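Local coordinates for protein gene activator AphA (Vibrio cholerae, PDB 1YG2) that activates virulence genes, probably by binding DNA as a dimeric winged-helix transcription factor of the PadR-like family, at residues E109-Q114 and D169-E174; V92-S97 and I165-E170; P4-T9 and A27-F32. All coordinates share one frame; numbering follows the deposited sequence.

Contact 1. Residues E109-Q114 and D169-E174; sequences EPYRLQ and DEVLAE
Arg112 and Leu172 meet where helix 108-136 and helix 145-177 run side by side in roughly antiparallel directions, their CA atoms 6.7 Å apart. The Leu172 branch CD2 reaches over to the opposing backbone, ending 4.0 Å from Arg112 O. Leu172 CD2 also lies 4.3 Å from Arg112 CG, so a leucine methyl packs against the methylene part of an arginine. That arginine sets its CG opposite the backbone N (chi1 -169°) and stays extended as far as NE, which carries the guanidinium across to helix 145-177, beside the carbonyl of Leu172. There Arg112 NH2 comes within 3.6 Å of Leu172 O at an oblique approach, too long for a hydrogen bond, though the positive group probably gains some electrostatic attraction from the carbonyl oxygen. NH2 also makes a weak hydrogen bond to OD1 of Asn176, farther along the same helix. Beside this pair, Val171 CG1 lies near the plane of the Tyr111 ring, 4.5 Å from the edge atom CE2, a loose apolar contact at the ring edge.

Around this first shell, Leu115 lies against both Val171 and Leu172, and Leu100 of helix 95-101 touches Tyr111 and Val171. Tyr111 OH makes a weak hydrogen bond to Phe96 O, and Phe83 of the second subunit packs on the same side chain.

Cohesion between the two segments is therefore probably chiefly dispersive, with a modest electrostatic contribution from Arg112; the salt bridges of segment 169-174 go elsewhere, from Asp169 to Arg123 farther along helix 108-136 and from Glu170 to Arg155 of the second subunit.

Contact 2. Residues V92-S97 and I165-E170; sequences VRDEFS and IQWADE
Trp167 turns the benzo side of its indole toward the start of helix 95-101, and Phe96 meets that side with its CB rather than with its ring. Phe96 CB lies near the indole plane, 3.9 Å from Trp167 CZ3 and about equally far from CH2, an aliphatic contact at the indole edge. The phenyl group leads off elsewhere because its CG stands opposite the carbonyl carbon (chi1 -66°). In that direction it meets the ring of Trp164, and also His89 of the second subunit; Trp164 touches Trp167 as well, with ring planes at about 60° in both of its pairs.

Ser97 approaches the indole obliquely, its OG 4.1 Å from Trp167 CZ2. This hydroxyl donates to Asp94 OD1 at 2.6 Å, while the backbone N of Ser97 reaches the same oxygen from the other face of the carboxylate plane. One oxygen thus takes two donors, which restrains the carboxylate, with OD1 and the Ser97 hydroxyl paired beside the indole. Trp167 satisfies its own polar atom across the dimer, where NE1 donates to Leu152 O of the second subunit.

Aspartate suits the N-cap, where its side chain serves an amide that has no earlier helical carbonyl to bind. This is an N-capped helix start, Asp94 accepting from the third helical residue, packed on a tryptophan of helix 145-177 in the C-terminal region, within an aromatic cluster built by both subunits.

Contact 3. Residues P4-T9 and A27-F32; sequences PHVILT and ASIGYF
Val6 and Ile29 supply the main nonpolar contact between helix 3-13 and the short 3-10 turn that follows helix 18-25. Val6 CG1 touches Ile29 CG2 at 3.8 Å, and the two side chains pass one another alongside, pointing in opposite senses. Each of these methyls stands opposite its own backbone N, which for Val6 CG1 (chi1 171°) places it facing the turn. The same Val6 methyl comes obliquely to the Phe32 ring, 4.4 Å from CE1. Phe25 of helix 18-25 and Ala98 of the second subunit also lie against Val6.

The hydrogen bonds within the two segments are local to each. Thr9 OG1 donates to His5 O at 2.7 Å, tilted 27° from the carbonyl plane, while Thr9 N reaches that oxygen from the opposite face. A buried threonine thereby satisfies its hydroxyl on its own helix. In the turn, Phe32 N bonds to Ile29 O, and this carbonyl oxygen sits 3.6 Å above the Phe32 ring plane, toward its rim.

Valine and isoleucine suit this buried place because each presents a methyl branched at CB, and these meet. The contact is purely apolar, made by Val6, Ile29 and the Phe32 ring; shape and burial hold the turn to the winged-helix domain's first helix.

Overall arrangement
Contact 3 comes first along the chain and lies in the N-terminal PadR-like region, whereas contacts 1 and 2 belong to the C-terminal region and close on the same part of helix 145-177. The centres of contacts 1 and 2 are about 10 Å apart, and helices 95-101 and 108-136, successive in the chain, both lean on that helix. Contact 3 sits about 34 Å from contact 1 and 27 Å from contact 2, centre to centre, touching neither. All three reach the other chain: Phe32 packs on Ser97 of the second subunit, part of contact 2 there. Dimerization thus brings one subunit's N-terminal region against the other's C-terminal helices, probably fixing how the DNA-binding domains are placed.

Contact 1. Residues E109-Q114 and D169-E174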
ATOM      1  N   GLU A 109       9.082   7.727  21.776  1.00 72.95           N
ATOM      2  CA  GLU A 109      10.503   7.539  21.484  1.00 74.04           C
ATOM      3  C   GLU A 109      10.795   6.449  20.453  1.00 72.31           C
ATOM      4  O   GLU A 109      11.345   6.729  19.389  1.00 71.91           O
ATOM      5  CB  GLU A 109      11.256   7.221  22.778  1.00 77.39           C
ATOM      6  CG  GLU A 109      10.463   7.548  24.041  1.00 82.45           C
ATOM      7  CD  GLU A 109      10.982   6.816  25.268  1.00 84.35           C
ATOM      8  OE1 GLU A 109      10.977   5.563  25.268  1.00 86.08           O
ATOM      9  OE2 GLU A 109      11.392   7.495  26.233  1.00 86.67           O
ATOM     10  N   PRO A 110      10.435   5.188  20.758  1.00 70.90           N
ATOM     11  CA  PRO A 110      10.677   4.075  19.835  1.00 68.84           C
ATOM     12  C   PRO A 110      10.108   4.332  18.448  1.00 67.02           C
ATOM     13  O   PRO A 110      10.763   4.073  17.444  1.00 67.67           O
ATOM     14  CB  PRO A 110       9.977   2.896  20.514  1.00 69.37           C
ATOM     15  CG  PRO A 110      10.050   3.239  21.953  1.00 70.64           C
ATOM     16  CD  PRO A 110       9.720   4.711  21.955  1.00 71.02           C
ATOM     17  N   TYR A 111       8.882   4.838  18.403  1.00 64.85           N
ATOM     18  CA  TYR A 111       8.228   5.106  17.134  1.00 63.85           C
ATOM     19  C   TYR A 111       8.970   6.155  16.316  1.00 64.08           C
ATOM     20  O   TYR A 111       9.281   5.937  15.146  1.00 62.79           O
ATOM     21  CB  TYR A 111       6.787   5.571  17.360  1.00 61.01           C
ATOM     22  CG  TYR A 111       6.015   5.706  16.069  1.00 58.62           C
ATOM     23  CD1 TYR A 111       5.857   4.614  15.220  1.00 57.65           C
ATOM     24  CD2 TYR A 111       5.479   6.931  15.674  1.00 56.64           C
ATOM     25  CE1 TYR A 111       5.188   4.733  14.011  1.00 57.85           C
ATOM     26  CE2 TYR A 111       4.807   7.062  14.467  1.00 56.72           C
ATOM     27  CZ  TYR A 111       4.665   5.959  13.640  1.00 56.33           C
ATOM     28  OH  TYR A 111       4.002   6.073  12.443  1.00 55.13           O
ATOM     29  N   ARG A 112       9.243   7.292  16.947  1.00 64.96           N
ATOM     30  CA  ARG A 112       9.936   8.397  16.302  1.00 66.43           C
ATOM     31  C   ARG A 112      11.235   7.964  15.640  1.00 66.54           C
ATOM     32  O   ARG A 112      11.581   8.447  14.564  1.00 66.62           O
ATOM     33  CB  ARG A 112      10.230   9.490  17.324  1.00 68.96           C
ATOM     34  CG  ARG A 112      10.716  10.779  16.714  1.00 73.15           C
ATOM     35  CD  ARG A 112      10.756  11.900  17.743  1.00 77.75           C
ATOM     36  NE  ARG A 112      10.896  13.201  17.095  1.00 81.02           N
ATOM     37  CZ  ARG A 112      11.924  13.544  16.323  1.00 82.99           C
ATOM     38  NH1 ARG A 112      12.912  12.684  16.106  1.00 83.69           N
ATOM     39  NH2 ARG A 112      11.952  14.739  15.747  1.00 83.30           N
ATOM     40  N   LEU A 113      11.950   7.050  16.283  1.00 66.58           N
ATOM     41  CA  LEU A 113      13.214   6.566  15.755  1.00 66.91           C
ATOM     42  C   LEU A 113      12.998   5.597  14.602  1.00 66.64           C
ATOM     43  O   LEU A 113      13.748   5.599  13.627  1.00 65.18           O
ATOM     44  CB  LEU A 113      14.015   5.888  16.867  1.00 69.04           C
ATOM     45  CG  LEU A 113      14.305   6.771  18.082  1.00 69.84           C
ATOM     46  CD1 LEU A 113      15.015   5.943  19.143  1.00 72.03           C
ATOM     47  CD2 LEU A 113      15.152   7.973  17.673  1.00 69.86           C
ATOM     48  N   GLN A 114      11.969   4.766  14.714  1.00 66.53           N
ATOM     49  CA  GLN A 114      11.668   3.809  13.660  1.00 67.45           C
ATOM     50  C   GLN A 114      11.151   4.542  12.422  1.00 65.61           C
ATOM     51  O   GLN A 114      11.349   4.096  11.294  1.00 65.46           O
ATOM     52  CB  GLN A 114      10.631   2.794  14.148  1.00 70.41           C
ATOM     53  CG  GLN A 114      11.149   1.875  15.254  1.00 76.08           C
ATOM     54  CD  GLN A 114      10.073   0.968  15.837  1.00 78.61           C
ATOM     55  OE1 GLN A 114       9.407   0.221  15.115  1.00 79.65           O
ATOM     56  NE2 GLN A 114       9.905   1.026  17.155  1.00 80.67           N
ATOM     57  N   ASP A 169       7.582  13.331   7.394  1.00 43.31           N
ATOM     58  CA  ASP A 169       8.178  14.549   7.936  1.00 43.82           C
ATOM     59  C   ASP A 169       7.140  15.315   8.741  1.00 45.45           C
ATOM     60  O   ASP A 169       7.447  15.854   9.802  1.00 45.63           O
ATOM     61  CB  ASP A 169       8.712  15.459   6.828  1.00 45.64           C
ATOM     62  CG  ASP A 169       9.970  14.923   6.181  1.00 49.64           C
ATOM     63  OD1 ASP A 169      10.695  14.134   6.831  1.00 49.99           O
ATOM     64  OD2 ASP A 169      10.238  15.308   5.019  1.00 50.15           O
ATOM     65  N   GLU A 170       5.908  15.378   8.240  1.00 46.05           N
ATOM     66  CA  GLU A 170       4.863  16.089   8.970  1.00 45.89           C
ATOM     67  C   GLU A 170       4.647  15.461  10.339  1.00 46.34           C
ATOM     68  O   GLU A 170       4.450  16.163  11.327  1.00 46.16           O
ATOM     69  CB  GLU A 170       3.547  16.084   8.194  1.00 45.16           C
ATOM     70  CG  GLU A 170       3.515  17.076   7.064  1.00 43.31           C
ATOM     71  CD  GLU A 170       2.128  17.256   6.495  1.00 45.01           C
ATOM     72  OE1 GLU A 170       1.156  17.338   7.277  1.00 43.74           O
ATOM     73  OE2 GLU A 170       2.007  17.330   5.260  1.00 44.39           O
ATOM     74  N   VAL A 171       4.681  14.136  10.393  1.00 46.23           N
ATOM     75  CA  VAL A 171       4.500  13.441  11.657  1.00 47.92           C
ATOM     76  C   VAL A 171       5.687  13.734  12.562  1.00 49.68           C
ATOM     77  O   VAL A 171       5.519  14.089  13.726  1.00 50.35           O
ATOM     78  CB  VAL A 171       4.408  11.921  11.458  1.00 46.19           C
ATOM     79  CG1 VAL A 171       4.383  11.224  12.815  1.00 45.25           C
ATOM     80  CG2 VAL A 171       3.161  11.575  10.652  1.00 43.84           C
ATOM     81  N   LEU A 172       6.889  13.583  12.011  1.00 52.29           N
ATOM     82  CA  LEU A 172       8.118  13.825  12.761  1.00 54.06           C
ATOM     83  C   LEU A 172       8.105  15.189  13.422  1.00 55.74           C
ATOM     84  O   LEU A 172       8.643  15.356  14.516  1.00 57.32           O
ATOM     85  CB  LEU A 172       9.330  13.693  11.838  1.00 53.44           C
ATOM     86  CG  LEU A 172       9.520  12.263  11.332  1.00 53.57           C
ATOM     87  CD1 LEU A 172      10.670  12.193  10.355  1.00 54.16           C
ATOM     88  CD2 LEU A 172       9.773  11.344  12.513  1.00 56.37           C
ATOM     89  N   ALA A 173       7.476  16.159  12.766  1.00 57.25           N
ATOM     90  CA  ALA A 173       7.388  17.506  13.309  1.00 59.73           C
ATOM     91  C   ALA A 173       6.438  17.545  14.498  1.00 62.45           C
ATOM     92  O   ALA A 173       6.788  18.054  15.560  1.00 63.76           O
ATOM     93  CB  ALA A 173       6.916  18.473  12.238  1.00 58.67           C
ATOM     94  N   GLU A 174       5.236  17.010  14.316  1.00 64.58           N
ATOM     95  CA  GLU A 174       4.240  16.993  15.380  1.00 67.83           C
ATOM     96  C   GLU A 174       4.752  16.289  16.625  1.00 68.76           C
ATOM     97  O   GLU A 174       4.442  16.687  17.748  1.00 69.25           O
ATOM     98  CB  GLU A 174       2.965  16.294  14.908  1.00 68.91           C
ATOM     99  CG  GLU A 174       2.220  17.009  13.797  1.00 72.42           C
ATOM    100  CD  GLU A 174       1.753  18.393  14.196  1.00 74.25           C
ATOM    101  OE1 GLU A 174       1.163  18.541  15.287  1.00 74.64           O
ATOM    102  OE2 GLU A 174       1.976  19.335  13.409  1.00 77.80           O
TER

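Contact 2. Residues V92-S97 and I165-E170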
ATOM      1  N   VAL A  92      -7.518  -0.158   3.278  1.00 54.94           N
ATOM      2  CA  VAL A  92      -6.655   0.673   4.098  1.00 52.65           C
ATOM      3  C   VAL A  92      -6.542   0.179   5.535  1.00 51.43           C
ATOM      4  O   VAL A  92      -7.526   0.132   6.274  1.00 52.34           O
ATOM      5  CB  VAL A  92      -7.154   2.133   4.139  1.00 54.10           C
ATOM      6  CG1 VAL A  92      -6.144   2.998   4.875  1.00 53.73           C
ATOM      7  CG2 VAL A  92      -7.393   2.656   2.722  1.00 54.47           C
ATOM      8  N   ARG A  93      -5.330  -0.195   5.914  1.00 48.66           N
ATOM      9  CA  ARG A  93      -5.027  -0.658   7.260  1.00 47.20           C
ATOM     10  C   ARG A  93      -3.577  -0.233   7.444  1.00 45.42           C
ATOM     11  O   ARG A  93      -2.666  -1.059   7.398  1.00 45.51           O
ATOM     12  CB  ARG A  93      -5.144  -2.186   7.362  1.00 50.49           C
ATOM     13  CG  ARG A  93      -6.559  -2.764   7.192  1.00 53.06           C
ATOM     14  CD  ARG A  93      -6.506  -4.293   7.227  1.00 57.60           C
ATOM     15  NE  ARG A  93      -7.688  -4.933   6.651  1.00 60.93           N
ATOM     16  CZ  ARG A  93      -8.893  -4.903   7.203  1.00 61.60           C
ATOM     17  NH1 ARG A  93      -9.072  -4.261   8.348  1.00 64.50           N
ATOM     18  NH2 ARG A  93      -9.912  -5.517   6.617  1.00 61.93           N
ATOM     19  N   ASP A  94      -3.367   1.063   7.646  1.00 41.78           N
ATOM     20  CA  ASP A  94      -2.020   1.589   7.787  1.00 39.43           C
ATOM     21  C   ASP A  94      -1.369   1.401   9.149  1.00 38.27           C
ATOM     22  O   ASP A  94      -1.766   2.009  10.147  1.00 36.72           O
ATOM     23  CB  ASP A  94      -1.996   3.067   7.415  1.00 40.86           C
ATOM     24  CG  ASP A  94      -0.594   3.618   7.370  1.00 39.90           C
ATOM     25  OD1 ASP A  94      -0.205   4.364   8.283  1.00 41.54           O
ATOM     26  OD2 ASP A  94       0.132   3.289   6.416  1.00 44.22           O
ATOM     27  N   GLU A  95      -0.329   0.576   9.165  1.00 37.55           N
ATOM     28  CA  GLU A  95       0.400   0.276  10.386  1.00 38.33           C
ATOM     29  C   GLU A  95       1.079   1.502  10.987  1.00 35.51           C
ATOM     30  O   GLU A  95       1.137   1.653  12.204  1.00 35.41           O
ATOM     31  CB  GLU A  95       1.444  -0.807  10.118  1.00 42.24           C
ATOM     32  CG  GLU A  95       1.970  -1.458  11.383  1.00 49.79           C
ATOM     33  CD  GLU A  95       0.957  -2.392  12.025  1.00 51.80           C
ATOM     34  OE1 GLU A  95      -0.235  -2.344  11.649  1.00 53.86           O
ATOM     35  OE2 GLU A  95       1.358  -3.173  12.913  1.00 54.08           O
ATOM     36  N   PHE A  96       1.601   2.379  10.143  1.00 35.09           N
ATOM     37  CA  PHE A  96       2.266   3.574  10.651  1.00 34.42           C
ATOM     38  C   PHE A  96       1.278   4.485  11.349  1.00 32.60           C
ATOM     39  O   PHE A  96       1.583   5.077  12.385  1.00 32.87           O
ATOM     40  CB  PHE A  96       2.939   4.333   9.510  1.00 39.62           C
ATOM     41  CG  PHE A  96       4.076   3.587   8.894  1.00 44.62           C
ATOM     42  CD1 PHE A  96       3.957   3.035   7.621  1.00 46.81           C
ATOM     43  CD2 PHE A  96       5.262   3.418   9.597  1.00 45.40           C
ATOM     44  CE1 PHE A  96       5.002   2.321   7.057  1.00 48.48           C
ATOM     45  CE2 PHE A  96       6.317   2.705   9.048  1.00 48.89           C
ATOM     46  CZ  PHE A  96       6.189   2.155   7.773  1.00 49.35           C
ATOM     47  N   SER A  97       0.087   4.600  10.773  1.00 30.70           N
ATOM     48  CA  SER A  97      -0.952   5.439  11.352  1.00 32.06           C
ATOM     49  C   SER A  97      -1.413   4.804  12.653  1.00 31.51           C
ATOM     50  O   SER A  97      -1.610   5.494  13.653  1.00 31.72           O
ATOM     51  CB  SER A  97      -2.135   5.570  10.395  1.00 30.09           C
ATOM     52  OG  SER A  97      -1.754   6.282   9.228  1.00 30.22           O
ATOM     53  N   ILE A 165       7.099  10.242   2.268  1.00 38.55           N
ATOM     54  CA  ILE A 165       8.179  10.984   2.922  1.00 37.56           C
ATOM     55  C   ILE A 165       7.638  12.333   3.384  1.00 38.15           C
ATOM     56  O   ILE A 165       7.924  12.792   4.486  1.00 37.48           O
ATOM     57  CB  ILE A 165       9.345  11.234   1.953  1.00 36.22           C
ATOM     58  CG1 ILE A 165      10.010   9.904   1.596  1.00 34.94           C
ATOM     59  CG2 ILE A 165      10.322  12.242   2.574  1.00 36.67           C
ATOM     60  CD1 ILE A 165      11.099  10.021   0.548  1.00 38.69           C
ATOM     61  N   GLN A 166       6.853  12.974   2.527  1.00 38.64           N
ATOM     62  CA  GLN A 166       6.260  14.257   2.892  1.00 41.01           C
ATOM     63  C   GLN A 166       5.417  14.071   4.163  1.00 39.88           C
ATOM     64  O   GLN A 166       5.461  14.889   5.081  1.00 40.04           O
ATOM     65  CB  GLN A 166       5.382  14.759   1.747  1.00 44.98           C
ATOM     66  CG  GLN A 166       4.870  16.169   1.914  1.00 51.15           C
ATOM     67  CD  GLN A 166       3.997  16.619   0.746  1.00 53.81           C
ATOM     68  OE1 GLN A 166       4.390  16.519  -0.414  1.00 55.13           O
ATOM     69  NE2 GLN A 166       2.809  17.121   1.054  1.00 55.14           N
ATOM     70  N   TRP A 167       4.650  12.985   4.212  1.00 38.44           N
ATOM     71  CA  TRP A 167       3.806  12.702   5.370  1.00 37.96           C
ATOM     72  C   TRP A 167       4.637  12.413   6.621  1.00 38.23           C
ATOM     73  O   TRP A 167       4.377  12.951   7.696  1.00 37.89           O
ATOM     74  CB  TRP A 167       2.908  11.494   5.096  1.00 36.77           C
ATOM     75  CG  TRP A 167       2.068  11.149   6.272  1.00 35.92           C
ATOM     76  CD1 TRP A 167       1.053  11.895   6.794  1.00 36.65           C
ATOM     77  CD2 TRP A 167       2.210  10.010   7.122  1.00 35.80           C
ATOM     78  NE1 TRP A 167       0.556  11.293   7.924  1.00 35.26           N
ATOM     79  CE2 TRP A 167       1.252  10.132   8.152  1.00 35.73           C
ATOM     80  CE3 TRP A 167       3.064   8.895   7.125  1.00 40.19           C
ATOM     81  CZ2 TRP A 167       1.109   9.186   9.169  1.00 33.13           C
ATOM     82  CZ3 TRP A 167       2.927   7.950   8.136  1.00 39.03           C
ATOM     83  CH2 TRP A 167       1.956   8.106   9.149  1.00 39.83           C
ATOM     84  N   ALA A 168       5.625  11.541   6.469  1.00 40.20           N
ATOM     85  CA  ALA A 168       6.496  11.158   7.572  1.00 41.94           C
ATOM     86  C   ALA A 168       7.129  12.387   8.214  1.00 42.87           C
ATOM     87  O   ALA A 168       7.203  12.482   9.442  1.00 42.93           O
ATOM     88  CB  ALA A 168       7.563  10.214   7.067  1.00 42.53           C
ATOM     89  N   ASP A 169       7.582  13.331   7.394  1.00 43.31           N
ATOM     90  CA  ASP A 169       8.178  14.549   7.936  1.00 43.82           C
ATOM     91  C   ASP A 169       7.140  15.315   8.741  1.00 45.45           C
ATOM     92  O   ASP A 169       7.447  15.854   9.802  1.00 45.63           O
ATOM     93  CB  ASP A 169       8.712  15.459   6.828  1.00 45.64           C
ATOM     94  CG  ASP A 169       9.970  14.923   6.181  1.00 49.64           C
ATOM     95  OD1 ASP A 169      10.695  14.134   6.831  1.00 49.99           O
ATOM     96  OD2 ASP A 169      10.238  15.308   5.019  1.00 50.15           O
ATOM     97  N   GLU A 170       5.908  15.378   8.240  1.00 46.05           N
ATOM     98  CA  GLU A 170       4.863  16.089   8.970  1.00 45.89           C
ATOM     99  C   GLU A 170       4.647  15.461  10.339  1.00 46.34           C
ATOM    100  O   GLU A 170       4.450  16.163  11.327  1.00 46.16           O
ATOM    101  CB  GLU A 170       3.547  16.084   8.194  1.00 45.16           C
ATOM    102  CG  GLU A 170       3.515  17.076   7.064  1.00 43.31           C
ATOM    103  CD  GLU A 170       2.128  17.256   6.495  1.00 45.01           C
ATOM    104  OE1 GLU A 170       1.156  17.338   7.277  1.00 43.74           O
ATOM    105  OE2 GLU A 170       2.007  17.330   5.260  1.00 44.39           O
TER

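Contact 3. Residues P4-T9 and A27-F32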
ATOM      1  N   PRO A   4       2.496 -15.322 -10.940  1.00 32.84           N
ATOM      2  CA  PRO A   4       2.463 -16.006 -12.228  1.00 32.38           C
ATOM      3  C   PRO A   4       2.017 -15.108 -13.377  1.00 33.20           C
ATOM      4  O   PRO A   4       2.495 -15.258 -14.503  1.00 34.08           O
ATOM      5  CB  PRO A   4       1.533 -17.200 -11.977  1.00 33.79           C
ATOM      6  CG  PRO A   4       0.681 -16.773 -10.809  1.00 34.50           C
ATOM      7  CD  PRO A   4       1.641 -15.992  -9.941  1.00 33.38           C
ATOM      8  N   HIS A   5       1.118 -14.166 -13.116  1.00 33.55           N
ATOM      9  CA  HIS A   5       0.680 -13.289 -14.201  1.00 34.31           C
ATOM     10  C   HIS A   5       1.806 -12.334 -14.579  1.00 31.22           C
ATOM     11  O   HIS A   5       1.954 -11.949 -15.738  1.00 32.71           O
ATOM     12  CB  HIS A   5      -0.569 -12.508 -13.802  1.00 33.80           C
ATOM     13  CG  HIS A   5      -1.676 -13.376 -13.312  1.00 35.72           C
ATOM     14  ND1 HIS A   5      -1.942 -13.555 -11.967  1.00 36.65           N
ATOM     15  CD2 HIS A   5      -2.527 -14.196 -13.974  1.00 32.58           C
ATOM     16  CE1 HIS A   5      -2.900 -14.450 -11.827  1.00 35.70           C
ATOM     17  NE2 HIS A   5      -3.273 -14.856 -13.032  1.00 36.00           N
ATOM     18  N   VAL A   6       2.602 -11.955 -13.592  1.00 32.47           N
ATOM     19  CA  VAL A   6       3.725 -11.068 -13.843  1.00 32.72           C
ATOM     20  C   VAL A   6       4.695 -11.812 -14.758  1.00 32.84           C
ATOM     21  O   VAL A   6       5.272 -11.229 -15.668  1.00 34.04           O
ATOM     22  CB  VAL A   6       4.415 -10.680 -12.524  1.00 33.51           C
ATOM     23  CG1 VAL A   6       5.723  -9.929 -12.810  1.00 35.79           C
ATOM     24  CG2 VAL A   6       3.459  -9.808 -11.695  1.00 29.25           C
ATOM     25  N   ILE A   7       4.843 -13.115 -14.528  1.00 34.91           N
ATOM     26  CA  ILE A   7       5.722 -13.954 -15.337  1.00 34.33           C
ATOM     27  C   ILE A   7       5.099 -14.221 -16.710  1.00 35.79           C
ATOM     28  O   ILE A   7       5.791 -14.185 -17.732  1.00 37.79           O
ATOM     29  CB  ILE A   7       5.992 -15.283 -14.629  1.00 36.44           C
ATOM     30  CG1 ILE A   7       6.727 -15.016 -13.313  1.00 35.86           C
ATOM     31  CG2 ILE A   7       6.804 -16.197 -15.525  1.00 35.49           C
ATOM     32  CD1 ILE A   7       6.794 -16.228 -12.398  1.00 34.48           C
ATOM     33  N   LEU A   8       3.799 -14.483 -16.746  1.00 32.39           N
ATOM     34  CA  LEU A   8       3.140 -14.728 -18.026  1.00 35.01           C
ATOM     35  C   LEU A   8       3.273 -13.516 -18.948  1.00 35.25           C
ATOM     36  O   LEU A   8       3.417 -13.654 -20.166  1.00 35.89           O
ATOM     37  CB  LEU A   8       1.660 -15.061 -17.807  1.00 33.68           C
ATOM     38  CG  LEU A   8       1.350 -16.434 -17.180  1.00 35.54           C
ATOM     39  CD1 LEU A   8      -0.153 -16.660 -17.090  1.00 36.04           C
ATOM     40  CD2 LEU A   8       1.954 -17.517 -18.041  1.00 35.59           C
ATOM     41  N   THR A   9       3.222 -12.324 -18.366  1.00 35.64           N
ATOM     42  CA  THR A   9       3.333 -11.087 -19.141  1.00 35.12           C
ATOM     43  C   THR A   9       4.653 -11.059 -19.897  1.00 35.82           C
ATOM     44  O   THR A   9       4.707 -10.719 -21.078  1.00 37.01           O
ATOM     45  CB  THR A   9       3.275  -9.856 -18.225  1.00 36.86           C
ATOM     46  OG1 THR A   9       2.064  -9.891 -17.464  1.00 35.05           O
ATOM     47  CG2 THR A   9       3.330  -8.572 -19.053  1.00 37.12           C
ATOM     48  N   ALA A  27      15.492  -6.251 -12.462  1.00 48.39           N
ATOM     49  CA  ALA A  27      15.543  -5.034 -13.264  1.00 45.51           C
ATOM     50  C   ALA A  27      14.199  -4.285 -13.228  1.00 44.47           C
ATOM     51  O   ALA A  27      13.647  -4.044 -12.149  1.00 44.93           O
ATOM     52  CB  ALA A  27      15.936  -5.357 -14.704  1.00 44.11           C
ATOM     53  N   SER A  28      13.670  -3.935 -14.399  1.00 40.67           N
ATOM     54  CA  SER A  28      12.420  -3.183 -14.493  1.00 40.26           C
ATOM     55  C   SER A  28      11.238  -3.748 -13.706  1.00 39.16           C
ATOM     56  O   SER A  28      10.455  -2.987 -13.133  1.00 38.29           O
ATOM     57  CB  SER A  28      12.007  -3.012 -15.960  1.00 39.46           C
ATOM     58  OG  SER A  28      11.596  -4.244 -16.535  1.00 45.66           O
ATOM     59  N   ILE A  29      11.089  -5.069 -13.677  1.00 38.53           N
ATOM     60  CA  ILE A  29       9.969  -5.650 -12.938  1.00 38.84           C
ATOM     61  C   ILE A  29      10.113  -5.348 -11.448  1.00 39.17           C
ATOM     62  O   ILE A  29       9.120  -5.257 -10.721  1.00 40.12           O
ATOM     63  CB  ILE A  29       9.859  -7.176 -13.181  1.00 35.24           C
ATOM     64  CG1 ILE A  29       9.467  -7.421 -14.638  1.00 35.89           C
ATOM     65  CG2 ILE A  29       8.816  -7.785 -12.253  1.00 35.92           C
ATOM     66  CD1 ILE A  29       9.205  -8.867 -14.989  1.00 36.67           C
ATOM     67  N   GLY A  30      11.353  -5.166 -11.000  1.00 39.40           N
ATOM     68  CA  GLY A  30      11.582  -4.846  -9.606  1.00 38.38           C
ATOM     69  C   GLY A  30      11.033  -3.474  -9.230  1.00 40.25           C
ATOM     70  O   GLY A  30      11.011  -3.117  -8.052  1.00 41.77           O
ATOM     71  N   TYR A  31      10.592  -2.692 -10.210  1.00 39.99           N
ATOM     72  CA  TYR A  31      10.038  -1.369  -9.907  1.00 40.59           C
ATOM     73  C   TYR A  31       8.655  -1.507  -9.292  1.00 39.11           C
ATOM     74  O   TYR A  31       8.180  -0.598  -8.629  1.00 40.97           O
ATOM     75  CB  TYR A  31       9.894  -0.514 -11.176  1.00 39.79           C
ATOM     76  CG  TYR A  31      11.172  -0.251 -11.933  1.00 40.80           C
ATOM     77  CD1 TYR A  31      11.142  -0.014 -13.306  1.00 41.35           C
ATOM     78  CD2 TYR A  31      12.413  -0.254 -11.291  1.00 42.30           C
ATOM     79  CE1 TYR A  31      12.314   0.207 -14.030  1.00 40.95           C
ATOM     80  CE2 TYR A  31      13.601  -0.032 -12.007  1.00 41.69           C
ATOM     81  CZ  TYR A  31      13.538   0.193 -13.376  1.00 42.74           C
ATOM     82  OH  TYR A  31      14.691   0.372 -14.102  1.00 43.23           O
ATOM     83  N   PHE A  32       8.008  -2.646  -9.506  1.00 38.12           N
ATOM     84  CA  PHE A  32       6.654  -2.822  -8.998  1.00 36.38           C
ATOM     85  C   PHE A  32       6.349  -4.196  -8.417  1.00 37.27           C
ATOM     86  O   PHE A  32       5.304  -4.397  -7.803  1.00 36.40           O
ATOM     87  CB  PHE A  32       5.662  -2.515 -10.124  1.00 32.88           C
ATOM     88  CG  PHE A  32       5.702  -3.511 -11.245  1.00 30.93           C
ATOM     89  CD1 PHE A  32       4.897  -4.646 -11.212  1.00 32.90           C
ATOM     90  CD2 PHE A  32       6.563  -3.337 -12.317  1.00 31.26           C
ATOM     91  CE1 PHE A  32       4.952  -5.600 -12.235  1.00 29.97           C
ATOM     92  CE2 PHE A  32       6.631  -4.280 -13.342  1.00 32.89           C
ATOM     93  CZ  PHE A  32       5.821  -5.415 -13.299  1.00 31.41           C
TER